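Local structure of Atu0111 protein (Agrobacterium tumefaciens, 2FSQ) at residues A[38-50]-A[81-94]. The protein is of unknown function but probably belongs to the 2H phosphoesterase-like superfamily, consistent with a phosphoesterase or related activity. Residues are numbered along the deposited sequence; the frame is centred on the assembly and turned at random.
Sequences LPEPGNTVVCHLV and SSLHMTVFQGVIES. With ACY (acetic acid), chain B.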
ATOM      1  N   LEU A  38       4.146  -0.677 -15.084  1.00 15.36           N
ATOM      2  CA  LEU A  38       4.236   0.323 -16.146  1.00 15.68           C
ATOM      3  C   LEU A  38       4.486   1.714 -15.583  1.00 15.38           C
ATOM      4  O   LEU A  38       4.253   1.967 -14.400  1.00 15.48           O
ATOM      5  CB  LEU A  38       2.942   0.326 -16.976  1.00 15.93           C
ATOM      6  CG  LEU A  38       2.544  -0.981 -17.672  1.00 17.22           C
ATOM      7  CD1 LEU A  38       1.182  -0.835 -18.327  1.00 17.67           C
ATOM      8  CD2 LEU A  38       3.590  -1.453 -18.677  1.00 21.07           C
ATOM      9  N   PRO A  39       4.984   2.632 -16.419  1.00 15.77           N
ATOM     10  CA  PRO A  39       5.233   3.995 -15.942  1.00 15.44           C
ATOM     11  C   PRO A  39       3.949   4.665 -15.459  1.00 15.38           C
ATOM     12  O   PRO A  39       2.959   4.738 -16.194  1.00 16.40           O
ATOM     13  CB  PRO A  39       5.753   4.722 -17.185  1.00 16.58           C
ATOM     14  CG  PRO A  39       6.210   3.643 -18.091  1.00 18.16           C
ATOM     15  CD  PRO A  39       5.375   2.453 -17.830  1.00 16.20           C
ATOM     16  N   GLU A  40       3.971   5.137 -14.220  1.00 14.94           N
ATOM     17  CA  GLU A  40       2.798   5.737 -13.579  1.00 15.35           C
ATOM     18  C   GLU A  40       3.299   6.644 -12.435  1.00 15.33           C
ATOM     19  O   GLU A  40       3.135   6.310 -11.254  1.00 16.13           O
ATOM     20  CB  GLU A  40       1.872   4.624 -13.053  1.00 15.04           C
ATOM     21  CG  GLU A  40       0.486   5.130 -12.677  1.00 16.09           C
ATOM     22  CD  GLU A  40      -0.389   4.065 -12.002  1.00 15.68           C
ATOM     23  OE1 GLU A  40      -1.573   4.359 -11.723  1.00 17.35           O
ATOM     24  OE2 GLU A  40       0.108   2.951 -11.727  1.00 19.29           O
ATOM     25  N   PRO A  41       3.977   7.757 -12.783  1.00 14.86           N
ATOM     26  CA  PRO A  41       4.709   8.492 -11.742  1.00 14.76           C
ATOM     27  C   PRO A  41       3.838   9.252 -10.768  1.00 14.24           C
ATOM     28  O   PRO A  41       2.763   9.722 -11.116  1.00 14.32           O
ATOM     29  CB  PRO A  41       5.586   9.481 -12.519  1.00 14.73           C
ATOM     30  CG  PRO A  41       5.501   9.046 -13.951  1.00 17.92           C
ATOM     31  CD  PRO A  41       4.230   8.295 -14.134  1.00 15.39           C
ATOM     32  N   GLY A  42       4.341   9.393  -9.549  1.00 13.73           N
ATOM     33  CA  GLY A  42       3.609  10.109  -8.521  1.00 13.72           C
ATOM     34  C   GLY A  42       4.479  10.358  -7.316  1.00 13.50           C
ATOM     35  O   GLY A  42       5.711  10.189  -7.366  1.00 14.37           O
ATOM     36  N   ASN A  43       3.831  10.743  -6.224  1.00 13.28           N
ATOM     37  CA  ASN A  43       4.505  10.900  -4.957  1.00 12.71           C
ATOM     38  C   ASN A  43       3.567  10.439  -3.838  1.00 12.84           C
ATOM     39  O   ASN A  43       2.387  10.166  -4.093  1.00 12.87           O
ATOM     40  CB  ASN A  43       5.033  12.334  -4.774  1.00 13.50           C
ATOM     41  CG  ASN A  43       3.958  13.392  -4.931  1.00 14.12           C
ATOM     42  OD1 ASN A  43       2.880  13.293  -4.355  1.00 14.42           O
ATOM     43  ND2 ASN A  43       4.277  14.449  -5.676  1.00 15.34           N
ATOM     44  N   THR A  44       4.100  10.286  -2.629  1.00 12.72           N
ATOM     45  CA  THR A  44       3.360   9.596  -1.578  1.00 12.22           C
ATOM     46  C   THR A  44       4.120   9.684  -0.266  1.00 12.45           C
ATOM     47  O   THR A  44       5.317   9.962  -0.276  1.00 13.28           O
ATOM     48  CB  THR A  44       3.147   8.110  -1.960  1.00 12.21           C
ATOM     49  OG1 THR A  44       2.352   7.451  -0.971  1.00 14.65           O
ATOM     50  CG2 THR A  44       4.461   7.372  -2.103  1.00 13.56           C
ATOM     51  N   VAL A  45       3.428   9.442   0.849  1.00 11.46           N
ATOM     52  CA  VAL A  45       4.089   9.267   2.132  1.00 12.60           C
ATOM     53  C   VAL A  45       3.943   7.798   2.543  1.00 11.94           C
ATOM     54  O   VAL A  45       2.825   7.285   2.685  1.00 12.12           O
ATOM     55  CB  VAL A  45       3.508  10.153   3.233  1.00 12.54           C
ATOM     56  CG1 VAL A  45       4.309   9.936   4.536  1.00 13.45           C
ATOM     57  CG2 VAL A  45       3.569  11.625   2.817  1.00 14.27           C
ATOM     58  N   VAL A  46       5.083   7.131   2.742  1.00 11.90           N
ATOM     59  CA  VAL A  46       5.049   5.711   3.086  1.00 12.69           C
ATOM     60  C   VAL A  46       6.062   5.381   4.167  1.00 13.01           C
ATOM     61  O   VAL A  46       6.994   6.147   4.388  1.00 14.13           O
ATOM     62  CB  VAL A  46       5.356   4.797   1.844  1.00 12.81           C
ATOM     63  CG1 VAL A  46       4.554   5.213   0.649  1.00 13.99           C
ATOM     64  CG2 VAL A  46       6.842   4.773   1.501  1.00 14.89           C
ATOM     65  N   CYS A  47       5.862   4.230   4.809  1.00 12.83           N
ATOM     66  CA  CYS A  47       6.847   3.622   5.713  1.00 13.68           C
ATOM     67  C   CYS A  47       7.374   2.354   5.066  1.00 13.73           C
ATOM     68  O   CYS A  47       6.621   1.386   4.901  1.00 13.51           O
ATOM     69  CB  CYS A  47       6.191   3.241   7.039  1.00 13.96           C
ATOM     70  SG  CYS A  47       5.586   4.628   8.020  1.00 14.06           S
ATOM     71  N   HIS A  48       8.658   2.334   4.694  1.00 14.57           N
ATOM     72  CA  HIS A  48       9.254   1.112   4.174  1.00 15.01           C
ATOM     73  C   HIS A  48       9.501   0.129   5.327  1.00 15.76           C
ATOM     74  O   HIS A  48       9.517   0.524   6.490  1.00 15.51           O
ATOM     75  CB  HIS A  48      10.588   1.391   3.492  1.00 15.75           C
ATOM     76  CG  HIS A  48      10.470   1.932   2.098  1.00 15.97           C
ATOM     77  ND1 HIS A  48      10.412   3.280   1.833  1.00 19.24           N
ATOM     78  CD2 HIS A  48      10.439   1.310   0.895  1.00 17.72           C
ATOM     79  CE1 HIS A  48      10.334   3.471   0.525  1.00 19.02           C
ATOM     80  NE2 HIS A  48      10.350   2.291  -0.069  1.00 19.08           N
ATOM     81  N   LEU A  49       9.693  -1.146   5.005  1.00 16.59           N
ATOM     82  CA  LEU A  49      10.226  -2.099   5.991  1.00 17.41           C
ATOM     83  C   LEU A  49      11.699  -1.797   6.254  1.00 17.97           C
ATOM     84  O   LEU A  49      12.354  -1.079   5.490  1.00 18.86           O
ATOM     85  CB  LEU A  49      10.058  -3.532   5.498  1.00 18.09           C
ATOM     86  CG  LEU A  49       8.634  -3.962   5.155  1.00 18.10           C
ATOM     87  CD1 LEU A  49       8.593  -5.408   4.704  1.00 17.98           C
ATOM     88  CD2 LEU A  49       7.688  -3.753   6.345  1.00 19.56           C
ATOM     89  N   VAL A  50      12.207  -2.320   7.362  1.00 18.51           N
ATOM     90  CA  VAL A  50      13.624  -2.233   7.679  1.00 19.09           C
ATOM     91  C   VAL A  50      14.348  -3.449   7.066  1.00 19.02           C
ATOM     92  O   VAL A  50      14.082  -4.593   7.432  1.00 18.26           O
ATOM     93  CB  VAL A  50      13.838  -2.152   9.199  1.00 19.25           C
ATOM     94  CG1 VAL A  50      15.323  -2.170   9.535  1.00 18.16           C
ATOM     95  CG2 VAL A  50      13.174  -0.900   9.772  1.00 20.15           C
ATOM     96  N   SER A  81      12.290  -5.013  -2.029  1.00 14.69           N
ATOM     97  CA  SER A  81      12.825  -3.741  -1.546  1.00 14.62           C
ATOM     98  C   SER A  81      11.817  -2.574  -1.624  1.00 14.76           C
ATOM     99  O   SER A  81      12.100  -1.495  -1.104  1.00 16.49           O
ATOM    100  CB  SER A  81      14.101  -3.339  -2.288  1.00 15.94           C
ATOM    101  OG  SER A  81      13.824  -3.131  -3.667  1.00 15.33           O
ATOM    102  N   SER A  82      10.686  -2.793  -2.305  1.00 13.86           N
ATOM    103  CA  SER A  82       9.628  -1.778  -2.426  1.00 13.38           C
ATOM    104  C   SER A  82       8.581  -1.865  -1.343  1.00 13.05           C
ATOM    105  O   SER A  82       7.717  -1.003  -1.290  1.00 12.94           O
ATOM    106  CB  SER A  82       8.904  -1.876  -3.768  1.00 12.65           C
ATOM    107  OG  SER A  82       8.035  -3.002  -3.789  1.00 13.02           O
ATOM    108  N   LEU A  83       8.615  -2.908  -0.518  1.00 13.64           N
ATOM    109  CA  LEU A  83       7.525  -3.130   0.433  1.00 12.74           C
ATOM    110  C   LEU A  83       7.379  -1.972   1.403  1.00 13.23           C
ATOM    111  O   LEU A  83       8.357  -1.466   1.960  1.00 14.23           O
ATOM    112  CB  LEU A  83       7.722  -4.444   1.189  1.00 13.14           C
ATOM    113  CG  LEU A  83       7.618  -5.716   0.332  1.00 14.44           C
ATOM    114  CD1 LEU A  83       8.000  -6.985   1.121  1.00 15.69           C
ATOM    115  CD2 LEU A  83       6.245  -5.884  -0.354  1.00 16.44           C
ATOM    116  N   HIS A  84       6.133  -1.537   1.589  1.00 12.48           N
ATOM    117  CA  HIS A  84       5.877  -0.368   2.411  1.00 11.79           C
ATOM    118  C   HIS A  84       4.430  -0.346   2.833  1.00 12.01           C
ATOM    119  O   HIS A  84       3.581  -0.971   2.196  1.00 11.74           O
ATOM    120  CB  HIS A  84       6.129   0.926   1.605  1.00 11.78           C
ATOM    121  CG  HIS A  84       5.306   1.016   0.356  1.00 12.14           C
ATOM    122  ND1 HIS A  84       4.136   1.746   0.247  1.00 14.74           N
ATOM    123  CD2 HIS A  84       5.513   0.458  -0.858  1.00 11.04           C
ATOM    124  CE1 HIS A  84       3.646   1.604  -0.978  1.00 11.35           C
ATOM    125  NE2 HIS A  84       4.470   0.833  -1.666  1.00 14.63           N
HETATM  126  N   MSE A  85       4.158   0.381   3.907  1.00 11.49           N
HETATM  127  CA  MSE A  85       2.791   0.735   4.246  1.00 11.69           C
HETATM  128  C   MSE A  85       2.610   2.205   3.885  1.00 11.28           C
HETATM  129  O   MSE A  85       3.289   3.070   4.434  1.00 12.43           O
HETATM  130  CB  MSE A  85       2.516   0.562   5.743  1.00 11.94           C
HETATM  131  CG  MSE A  85       1.059   0.874   6.060  1.00 11.91           C
HETATM  132 SE   MSE A  85       0.735   0.886   8.005  0.75 15.79          SE
HETATM  133  CE  MSE A  85       1.306   2.715   8.333  1.00 14.56           C
ATOM    134  N   THR A  86       1.670   2.510   2.994  1.00 11.29           N
ATOM    135  CA  THR A  86       1.349   3.918   2.708  1.00 11.10           C
ATOM    136  C   THR A  86       0.682   4.548   3.937  1.00 11.00           C
ATOM    137  O   THR A  86      -0.164   3.934   4.596  1.00 11.83           O
ATOM    138  CB  THR A  86       0.449   4.001   1.481  1.00 11.50           C
ATOM    139  OG1 THR A  86       1.167   3.435   0.382  1.00 13.34           O
ATOM    140  CG2 THR A  86       0.061   5.453   1.138  1.00 12.36           C
ATOM    141  N   VAL A  87       1.140   5.750   4.278  1.00 11.03           N
ATOM    142  CA  VAL A  87       0.528   6.521   5.360  1.00 11.63           C
ATOM    143  C   VAL A  87      -0.462   7.527   4.769  1.00 11.73           C
ATOM    144  O   VAL A  87      -1.569   7.674   5.270  1.00 11.68           O
ATOM    145  CB  VAL A  87       1.589   7.267   6.179  1.00 11.60           C
ATOM    146  CG1 VAL A  87       0.958   8.112   7.293  1.00 13.88           C
ATOM    147  CG2 VAL A  87       2.567   6.254   6.783  1.00 14.02           C
ATOM    148  N   PHE A  88      -0.068   8.199   3.687  1.00 11.35           N
ATOM    149  CA  PHE A  88      -0.959   9.163   3.019  1.00 11.31           C
ATOM    150  C   PHE A  88      -0.588   9.226   1.552  1.00 11.81           C
ATOM    151  O   PHE A  88       0.561   9.527   1.227  1.00 12.31           O
ATOM    152  CB  PHE A  88      -0.823  10.550   3.670  1.00 11.73           C
ATOM    153  CG  PHE A  88      -1.846  11.536   3.188  1.00 11.86           C
ATOM    154  CD1 PHE A  88      -3.062  11.652   3.834  1.00 12.41           C
ATOM    155  CD2 PHE A  88      -1.588  12.363   2.091  1.00 11.50           C
ATOM    156  CE1 PHE A  88      -4.022  12.566   3.407  1.00 12.88           C
ATOM    157  CE2 PHE A  88      -2.553  13.276   1.643  1.00 12.30           C
ATOM    158  CZ  PHE A  88      -3.749  13.395   2.314  1.00 11.71           C
ATOM    159  N   GLN A  89      -1.535   8.899   0.662  1.00 10.81           N
ATOM    160  CA  GLN A  89      -1.263   8.940  -0.777  1.00 12.05           C
ATOM    161  C   GLN A  89      -1.022  10.362  -1.231  1.00 11.89           C
ATOM    162  O   GLN A  89      -1.803  11.253  -0.902  1.00 12.35           O
ATOM    163  CB  GLN A  89      -2.450   8.431  -1.590  1.00 12.52           C
ATOM    164  CG  GLN A  89      -2.694   6.950  -1.521  1.00 13.39           C
ATOM    165  CD  GLN A  89      -3.734   6.498  -2.554  1.00 14.21           C
ATOM    166  OE1 GLN A  89      -4.007   7.205  -3.521  1.00 16.14           O
ATOM    167  NE2 GLN A  89      -4.313   5.323  -2.345  1.00 15.52           N
ATOM    168  N   GLY A  90       0.012  10.552  -2.051  1.00 11.92           N
ATOM    169  CA  GLY A  90       0.236  11.832  -2.728  1.00 12.07           C
ATOM    170  C   GLY A  90      -0.495  11.803  -4.070  1.00 11.95           C
ATOM    171  O   GLY A  90      -1.488  11.094  -4.249  1.00 12.41           O
ATOM    172  N   VAL A  91       0.011  12.552  -5.036  1.00 11.99           N
ATOM    173  CA  VAL A  91      -0.630  12.590  -6.357  1.00 12.23           C
ATOM    174  C   VAL A  91      -0.051  11.525  -7.271  1.00 11.90           C
ATOM    175  O   VAL A  91       1.016  10.967  -7.005  1.00 12.58           O
ATOM    176  CB  VAL A  91      -0.523  13.987  -7.042  1.00 12.53           C
ATOM    177  CG1 VAL A  91      -1.214  15.035  -6.192  1.00 13.13           C
ATOM    178  CG2 VAL A  91       0.942  14.352  -7.300  1.00 14.17           C
ATOM    179  N   ILE A  92      -0.756  11.246  -8.361  1.00 11.73           N
ATOM    180  CA  ILE A  92      -0.275  10.277  -9.343  1.00 12.37           C
ATOM    181  C   ILE A  92      -0.747  10.657 -10.745  1.00 12.73           C
ATOM    182  O   ILE A  92      -1.840  11.208 -10.918  1.00 12.40           O
ATOM    183  CB  ILE A  92      -0.663   8.803  -8.928  1.00 12.23           C
ATOM    184  CG1 ILE A  92       0.179   7.769  -9.684  1.00 12.37           C
ATOM    185  CG2 ILE A  92      -2.175   8.556  -9.088  1.00 12.95           C
ATOM    186  CD1 ILE A  92      -0.012   6.313  -9.165  1.00 13.68           C
ATOM    187  N   GLU A  93       0.087  10.347 -11.741  1.00 13.33           N
ATOM    188  CA  GLU A  93      -0.142  10.740 -13.126  1.00 14.40           C
ATOM    189  C   GLU A  93      -1.491  10.274 -13.669  1.00 13.51           C
ATOM    190  O   GLU A  93      -2.114  10.963 -14.491  1.00 13.79           O
ATOM    191  CB  GLU A  93       0.987  10.155 -13.975  1.00 15.32           C
ATOM    192  CG  GLU A  93       0.821  10.360 -15.474  1.00 18.62           C
ATOM    193  CD  GLU A  93       0.847  11.827 -15.877  1.00 22.85           C
ATOM    194  OE1 GLU A  93       1.628  12.596 -15.287  1.00 26.68           O
ATOM    195  OE2 GLU A  93       0.088  12.202 -16.794  1.00 27.03           O
ATOM    196  N   SER A  94      -1.915   9.100 -13.196  1.00 13.37           N
ATOM    197  CA  SER A  94      -3.123   8.437 -13.642  1.00 13.94           C
ATOM    198  C   SER A  94      -4.408   8.947 -12.994  1.00 13.99           C
ATOM    199  O   SER A  94      -5.487   8.449 -13.317  1.00 14.58           O
ATOM    200  CB  SER A  94      -3.007   6.938 -13.383  1.00 14.06           C
ATOM    201  OG  SER A  94      -2.590   6.701 -12.046  1.00 14.98           O
TER
HETATM  202  C   ACY B 450      -0.677   0.762  -1.671  1.00 28.03           C
HETATM  203  O   ACY B 450       0.371   0.078  -1.822  1.00 28.20           O
HETATM  204  OXT ACY B 450      -0.747   1.801  -0.963  1.00 28.57           O
HETATM  205  CH3 ACY B 450      -1.941   0.284  -2.330  1.00 28.45           C
HETATM  206  O   HOH W   1       0.314   8.267  -4.907  1.00 19.61           O
HETATM  207  O   HOH W   2       2.001   5.002  -1.600  1.00 35.93           O
HETATM  208  O   HOH W   3      11.173   1.383  -2.639  1.00 16.38           O
HETATM  209  O   HOH W   4      10.988  -2.055   2.358  1.00 20.05           O
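Strand 42-48 pairs antiparallel with an outermost strand of a four-stranded sheet, 84-92, and the pairing is stepped by one residue at a classic beta bulge where V87 and F88 both face V45. The V45 carbonyl takes two amides from the same face of its plane: V87 N lies 2.8 Å from V45 O, and the F88 N bond is longer. Beyond the bulge, C47 and M85 exchange backbone bonds. Nearer the other end the N43 amide donates to V91 O, while N43 OD1 receives V91 N at 3.0 Å, the donor standing 40° above the amide plane. With CG between the backbone N and carbonyl carbon (chi1 55°), the side-chain amide reaches the partner strand, and T115 of helix 111-121 takes ND2. Past the end of the pairing, S94 OG donates to the anti lone pair of E40 OE1 (2.6 Å), while E40 OE2 forms a salt bridge with R30. H84 and T86, spaced as in the H-x-T motif of 2H proteins, share one face with V46, whose CG1 lies 3.5 Å from H84 ND1. T86 OG1 donates to an acetate, probably from the crystallisation liquor, that T182 of another sheet also holds. Such chemistry implies a polar site between sheets able to hold a small anion, consistent with a 2H-like active site.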